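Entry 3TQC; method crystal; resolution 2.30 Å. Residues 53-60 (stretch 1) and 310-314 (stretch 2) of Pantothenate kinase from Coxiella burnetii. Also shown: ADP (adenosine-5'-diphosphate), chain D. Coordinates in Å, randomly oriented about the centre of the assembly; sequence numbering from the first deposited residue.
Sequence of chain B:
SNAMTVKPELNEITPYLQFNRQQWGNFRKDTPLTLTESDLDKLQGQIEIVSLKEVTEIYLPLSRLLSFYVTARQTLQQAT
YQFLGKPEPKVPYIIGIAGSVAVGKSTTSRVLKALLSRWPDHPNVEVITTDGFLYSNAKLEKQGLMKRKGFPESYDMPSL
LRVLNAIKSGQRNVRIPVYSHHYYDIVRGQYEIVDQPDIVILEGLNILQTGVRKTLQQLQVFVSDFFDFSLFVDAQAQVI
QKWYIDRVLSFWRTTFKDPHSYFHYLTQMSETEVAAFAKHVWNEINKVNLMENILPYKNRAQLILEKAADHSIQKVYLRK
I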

ATOM      1  N   LYS B  53      12.330 -22.809  21.572  1.00 29.15           N
ATOM      2  CA  LYS B  53      13.271 -22.801  20.468  1.00 29.47           C
ATOM      3  C   LYS B  53      12.806 -21.867  19.382  1.00 27.56           C
ATOM      4  O   LYS B  53      13.533 -20.949  18.985  1.00 26.85           O
ATOM      5  N   GLU B  54      11.580 -22.093  18.928  1.00 26.75           N
ATOM      6  CA  GLU B  54      11.007 -21.348  17.815  1.00 25.66           C
ATOM      7  C   GLU B  54      10.836 -19.873  18.165  1.00 24.55           C
ATOM      8  O   GLU B  54      11.114 -19.007  17.334  1.00 23.35           O
ATOM      9  N   VAL B  55      10.397 -19.591  19.392  1.00 24.98           N
ATOM     10  CA  VAL B  55      10.286 -18.215  19.868  1.00 24.46           C
ATOM     11  C   VAL B  55      11.651 -17.553  19.901  1.00 25.18           C
ATOM     12  O   VAL B  55      11.804 -16.408  19.454  1.00 24.49           O
ATOM     13  N   THR B  56      12.642 -18.256  20.441  1.00 26.51           N
ATOM     14  CA  THR B  56      13.958 -17.682  20.576  1.00 27.75           C
ATOM     15  C   THR B  56      14.606 -17.449  19.206  1.00 27.46           C
ATOM     16  O   THR B  56      15.192 -16.402  18.974  1.00 27.38           O
ATOM     17  N   GLU B  57      14.483 -18.426  18.311  1.00 27.57           N
ATOM     18  CA  GLU B  57      15.238 -18.429  17.068  1.00 27.31           C
ATOM     19  C   GLU B  57      14.546 -17.610  15.985  1.00 25.57           C
ATOM     20  O   GLU B  57      15.222 -16.970  15.201  1.00 25.70           O
ATOM     21  N   ILE B  58      13.220 -17.597  15.958  1.00 24.24           N
ATOM     22  CA  ILE B  58      12.490 -16.896  14.904  1.00 23.03           C
ATOM     23  C   ILE B  58      11.818 -15.619  15.394  1.00 22.28           C
ATOM     24  O   ILE B  58      12.116 -14.535  14.906  1.00 22.34           O
ATOM     25  N   TYR B  59      10.924 -15.735  16.371  1.00 22.62           N
ATOM     26  CA  TYR B  59      10.061 -14.603  16.746  1.00 21.90           C
ATOM     27  C   TYR B  59      10.755 -13.482  17.494  1.00 21.58           C
ATOM     28  O   TYR B  59      10.428 -12.310  17.299  1.00 20.65           O
ATOM     29  N   LEU B  60      11.732 -13.825  18.321  1.00 22.87           N
ATOM     30  CA  LEU B  60      12.516 -12.809  18.990  1.00 23.05           C
ATOM     31  C   LEU B  60      13.279 -11.946  17.975  1.00 22.90           C
ATOM     32  O   LEU B  60      13.115 -10.738  17.965  1.00 21.77           O
ATOM     33  N   ASP B 310       5.284 -28.866  10.722  1.00 29.42           N
ATOM     34  CA  ASP B 310       5.374 -28.847  12.176  1.00 29.75           C
ATOM     35  C   ASP B 310       5.257 -27.425  12.745  1.00 28.11           C
ATOM     36  O   ASP B 310       5.494 -27.227  13.919  1.00 28.11           O
ATOM     37  N   HIS B 311       4.902 -26.460  11.896  1.00 26.81           N
ATOM     38  CA  HIS B 311       4.780 -25.033  12.241  1.00 26.00           C
ATOM     39  C   HIS B 311       6.081 -24.226  12.272  1.00 25.72           C
ATOM     40  O   HIS B 311       6.039 -22.991  12.344  1.00 25.36           O
ATOM     41  N   SER B 312       7.219 -24.899  12.219  1.00 26.39           N
ATOM     42  CA  SER B 312       8.489 -24.210  12.280  1.00 26.56           C
ATOM     43  C   SER B 312       8.649 -23.359  11.025  1.00 26.13           C
ATOM     44  O   SER B 312       8.210 -23.747   9.943  1.00 26.65           O
ATOM     45  N   ILE B 313       9.207 -22.163  11.186  1.00 25.68           N
ATOM     46  CA  ILE B 313       9.455 -21.300  10.060  1.00 25.16           C
ATOM     47  C   ILE B 313      10.659 -21.841   9.318  1.00 26.16           C
ATOM     48  O   ILE B 313      11.707 -22.046   9.916  1.00 27.01           O
ATOM     49  N   GLN B 314      10.488 -22.095   8.021  1.00 26.24           N
ATOM     50  CA  GLN B 314      11.555 -22.625   7.184  1.00 27.39           C
ATOM     51  C   GLN B 314      12.059 -21.614   6.174  1.00 26.44           C
ATOM     52  O   GLN B 314      13.172 -21.755   5.666  1.00 27.34           O
TER

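What does the first turn of stretch 1 offer to the other stretch? K53 itself stays out of reach: its chain, t at chi1, chi2 and chi3, serves its own helix, where K53 NZ lies 2.6 Å from E57 OE2 in a salt bridge one turn along. E54 is the residue that points toward the second stretch. With chi1 t and chi2 p, its buried carboxylate reaches the backbone where the loop gives way to a strand, and E54 OE2 accepts a hydrogen bond from I313 N at 2.8 Å, with an N-H...O angle of 156°. The same oxygen lies 3.4 Å from S312 CA, while E54 OE1 comes within 3.7 Å of S312 CB and is hydrogen-bonded elsewhere in the structure.

How is the loop shaped to meet this carboxylate? D310, p at chi1, does not touch the helix but turns back on its own stretch, where D310 OD1 accepts a hydrogen bond from S312 N at 2.8 Å. S312, also p, sends its CB sideways; its OG has two possible acceptors, lying 2.5 Å from D310 OD1 and 2.8 Å from Q314 OE1. These contacts tie stretch 2 to itself, while the next amide, that of I313, is bound by E54.

Where does the apolar packing begin? V55, T56 and E57 lie out of reach, and the next residue to point toward the second stretch is I58, one turn after E54. Both I58 and I313 are m at chi1 and chi2, and both direct their CB toward the opposing stretch, so that I58 CG2 meets I313 CG1 at 3.7 Å. I313 has the largest covered area of any residue here.

How does Y59 join in when its CB points sideways? Its chi1 is m, and the end of the side chain comes nearer than the CB direction suggests: Y59 OH approaches I313 CG1 at 3.8 Å, and that carbon sits oblique to the ring.

What links this contact to the nucleotide? Water 1 donates to E54 OE2 at 2.5 Å and to H311 O at 2.7 Å, and accepts from Y59 OH at 2.7 Å; a weak hydrogen bond from ADP N6, 3.1 Å from the water oxygen, extends the network to the adenine. H311, m at chi1, leads its ring away from the helix and lays one face against the ADP, with H311 CE1 3.1 Å from ADP O4'.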

ATOM      1  CB  LYS B  53      13.426 -24.216  19.908  1.00 30.63           C
ATOM      2  CG  LYS B  53      14.471 -24.345  18.842  1.00 31.71           C
ATOM      3  CD  LYS B  53      14.637 -25.796  18.395  1.00 32.94           C
ATOM      4  CE  LYS B  53      15.661 -25.878  17.294  1.00 32.75           C
ATOM      5  NZ  LYS B  53      16.982 -25.442  17.799  1.00 33.41           N
ATOM      6  CB  GLU B  54       9.665 -21.979  17.406  1.00 25.60           C
ATOM      7  CG  GLU B  54       8.988 -21.371  16.202  1.00 25.50           C
ATOM      8  CD  GLU B  54       9.630 -21.727  14.863  1.00 25.38           C
ATOM      9  OE1 GLU B  54      10.610 -22.482  14.821  1.00 25.96           O
ATOM     10  OE2 GLU B  54       9.142 -21.214  13.843  1.00 25.60           O
ATOM     11  CB  VAL B  55       9.726 -18.125  21.306  1.00 25.73           C
ATOM     12  CG1 VAL B  55       9.817 -16.689  21.805  1.00 25.94           C
ATOM     13  CG2 VAL B  55       8.298 -18.612  21.373  1.00 24.70           C
ATOM     14  CB  THR B  56      14.895 -18.547  21.438  1.00 29.66           C
ATOM     15  OG1 THR B  56      14.310 -18.755  22.728  1.00 31.03           O
ATOM     16  CG2 THR B  56      16.236 -17.854  21.610  1.00 30.52           C
ATOM     17  CB  GLU B  57      15.495 -19.862  16.575  1.00 28.09           C
ATOM     18  CG  GLU B  57      16.552 -20.643  17.371  1.00 30.52           C
ATOM     19  CD  GLU B  57      16.722 -22.091  16.873  1.00 33.02           C
ATOM     20  OE1 GLU B  57      16.109 -22.447  15.836  1.00 34.94           O
ATOM     21  OE2 GLU B  57      17.455 -22.874  17.512  1.00 31.41           O
ATOM     22  CB  ILE B  58      11.426 -17.797  14.261  1.00 22.72           C
ATOM     23  CG1 ILE B  58      12.053 -19.085  13.714  1.00 24.04           C
ATOM     24  CG2 ILE B  58      10.731 -17.065  13.131  1.00 21.58           C
ATOM     25  CD1 ILE B  58      12.926 -18.854  12.500  1.00 23.73           C
ATOM     26  CB  TYR B  59       8.816 -15.111  17.484  1.00 22.06           C
ATOM     27  CG  TYR B  59       8.028 -15.979  16.540  1.00 22.07           C
ATOM     28  CD1 TYR B  59       7.294 -15.406  15.524  1.00 19.85           C
ATOM     29  CD2 TYR B  59       8.094 -17.368  16.606  1.00 22.81           C
ATOM     30  CE1 TYR B  59       6.605 -16.177  14.620  1.00 21.69           C
ATOM     31  CE2 TYR B  59       7.404 -18.148  15.706  1.00 23.94           C
ATOM     32  CZ  TYR B  59       6.660 -17.539  14.712  1.00 22.65           C
ATOM     33  OH  TYR B  59       5.968 -18.292  13.804  1.00 24.77           O
ATOM     34  CB  LEU B  60      13.440 -13.417  20.035  1.00 24.53           C
ATOM     35  CG  LEU B  60      14.317 -12.411  20.789  1.00 25.39           C
ATOM     36  CD1 LEU B  60      13.480 -11.238  21.291  1.00 23.48           C
ATOM     37  CD2 LEU B  60      15.039 -13.097  21.940  1.00 25.64           C
ATOM     38  CB  ASP B 310       6.683 -29.506  12.627  1.00 31.38           C
ATOM     39  CG  ASP B 310       7.920 -28.706  12.211  1.00 31.09           C
ATOM     40  OD1 ASP B 310       7.744 -27.605  11.643  1.00 29.19           O
ATOM     41  OD2 ASP B 310       9.053 -29.176  12.456  1.00 32.83           O
ATOM     42  CB  HIS B 311       4.044 -24.812  13.564  1.00 26.08           C
ATOM     43  CG  HIS B 311       2.589 -25.121  13.499  1.00 25.79           C
ATOM     44  ND1 HIS B 311       1.653 -24.174  13.162  1.00 22.53           N
ATOM     45  CD2 HIS B 311       1.903 -26.263  13.751  1.00 27.19           C
ATOM     46  CE1 HIS B 311       0.451 -24.720  13.202  1.00 25.19           C
ATOM     47  NE2 HIS B 311       0.574 -25.986  13.555  1.00 25.86           N
ATOM     48  CB  SER B 312       9.646 -25.205  12.471  1.00 27.76           C
ATOM     49  OG  SER B 312       9.753 -26.095  11.382  1.00 28.51           O
ATOM     50  CB  ILE B 313       9.709 -19.848  10.487  1.00 24.60           C
ATOM     51  CG1 ILE B 313       8.478 -19.280  11.186  1.00 24.53           C
ATOM     52  CG2 ILE B 313      10.043 -18.970   9.267  1.00 23.18           C
ATOM     53  CD1 ILE B 313       7.216 -19.437  10.389  1.00 26.60           C
ATOM     54  CB  GLN B 314      11.099 -23.889   6.463  1.00 28.58           C
ATOM     55  CG  GLN B 314      10.870 -25.110   7.383  1.00 32.34           C
ATOM     56  CD  GLN B 314      12.021 -25.406   8.378  1.00 36.44           C
ATOM     57  OE1 GLN B 314      11.787 -25.552   9.595  1.00 38.31           O
ATOM     58  NE2 GLN B 314      13.258 -25.484   7.865  1.00 36.86           N
TER
HETATM   59  PB  ADP D 500      -5.274 -18.494  12.807  1.00 21.58           P
HETATM   60  O1B ADP D 500      -5.254 -17.431  13.860  1.00 18.50           O
HETATM   61  O2B ADP D 500      -4.552 -18.098  11.546  1.00 17.52           O
HETATM   62  O3B ADP D 500      -6.631 -19.101  12.532  1.00 21.98           O
HETATM   63  PA  ADP D 500      -4.087 -19.958  14.925  1.00 23.69           P
HETATM   64  O1A ADP D 500      -3.096 -18.878  15.292  1.00 26.21           O
HETATM   65  O2A ADP D 500      -5.342 -20.159  15.713  1.00 27.79           O
HETATM   66  O3A ADP D 500      -4.485 -19.768  13.382  1.00 22.31           O
HETATM   67  O5' ADP D 500      -3.327 -21.348  14.906  1.00 22.30           O
HETATM   68  C5' ADP D 500      -3.839 -22.451  14.180  1.00 23.60           C
HETATM   69  C4' ADP D 500      -3.474 -23.742  14.901  1.00 24.09           C
HETATM   70  O4' ADP D 500      -2.078 -23.996  14.778  1.00 23.68           O
HETATM   71  C3' ADP D 500      -3.749 -23.663  16.387  1.00 24.46           C
HETATM   72  O3' ADP D 500      -4.192 -24.948  16.828  1.00 25.19           O
HETATM   73  C2' ADP D 500      -2.431 -23.292  17.019  1.00 23.53           C
HETATM   74  O2' ADP D 500      -2.289 -23.870  18.305  1.00 25.70           O
HETATM   75  C1' ADP D 500      -1.426 -23.876  16.049  1.00 24.39           C
HETATM   76  N9  ADP D 500      -0.213 -23.056  15.864  1.00 23.91           N
HETATM   77  C8  ADP D 500      -0.178 -21.825  15.335  1.00 23.30           C
HETATM   78  N7  ADP D 500       1.091 -21.362  15.279  1.00 23.27           N
HETATM   79  C5  ADP D 500       1.874 -22.320  15.782  1.00 23.10           C
HETATM   80  C6  ADP D 500       3.313 -22.450  15.990  1.00 23.92           C
HETATM   81  N6  ADP D 500       4.122 -21.418  15.643  1.00 23.76           N
HETATM   82  N1  ADP D 500       3.753 -23.600  16.531  1.00 26.18           N
HETATM   83  C2  ADP D 500       2.924 -24.611  16.877  1.00 27.51           C
HETATM   84  N3  ADP D 500       1.587 -24.548  16.702  1.00 27.76           N
HETATM   85  C4  ADP D 500       1.024 -23.438  16.163  1.00 24.01           C
HETATM   86  O   HOH W   1       6.702 -20.897  13.929  1.00 11.78           O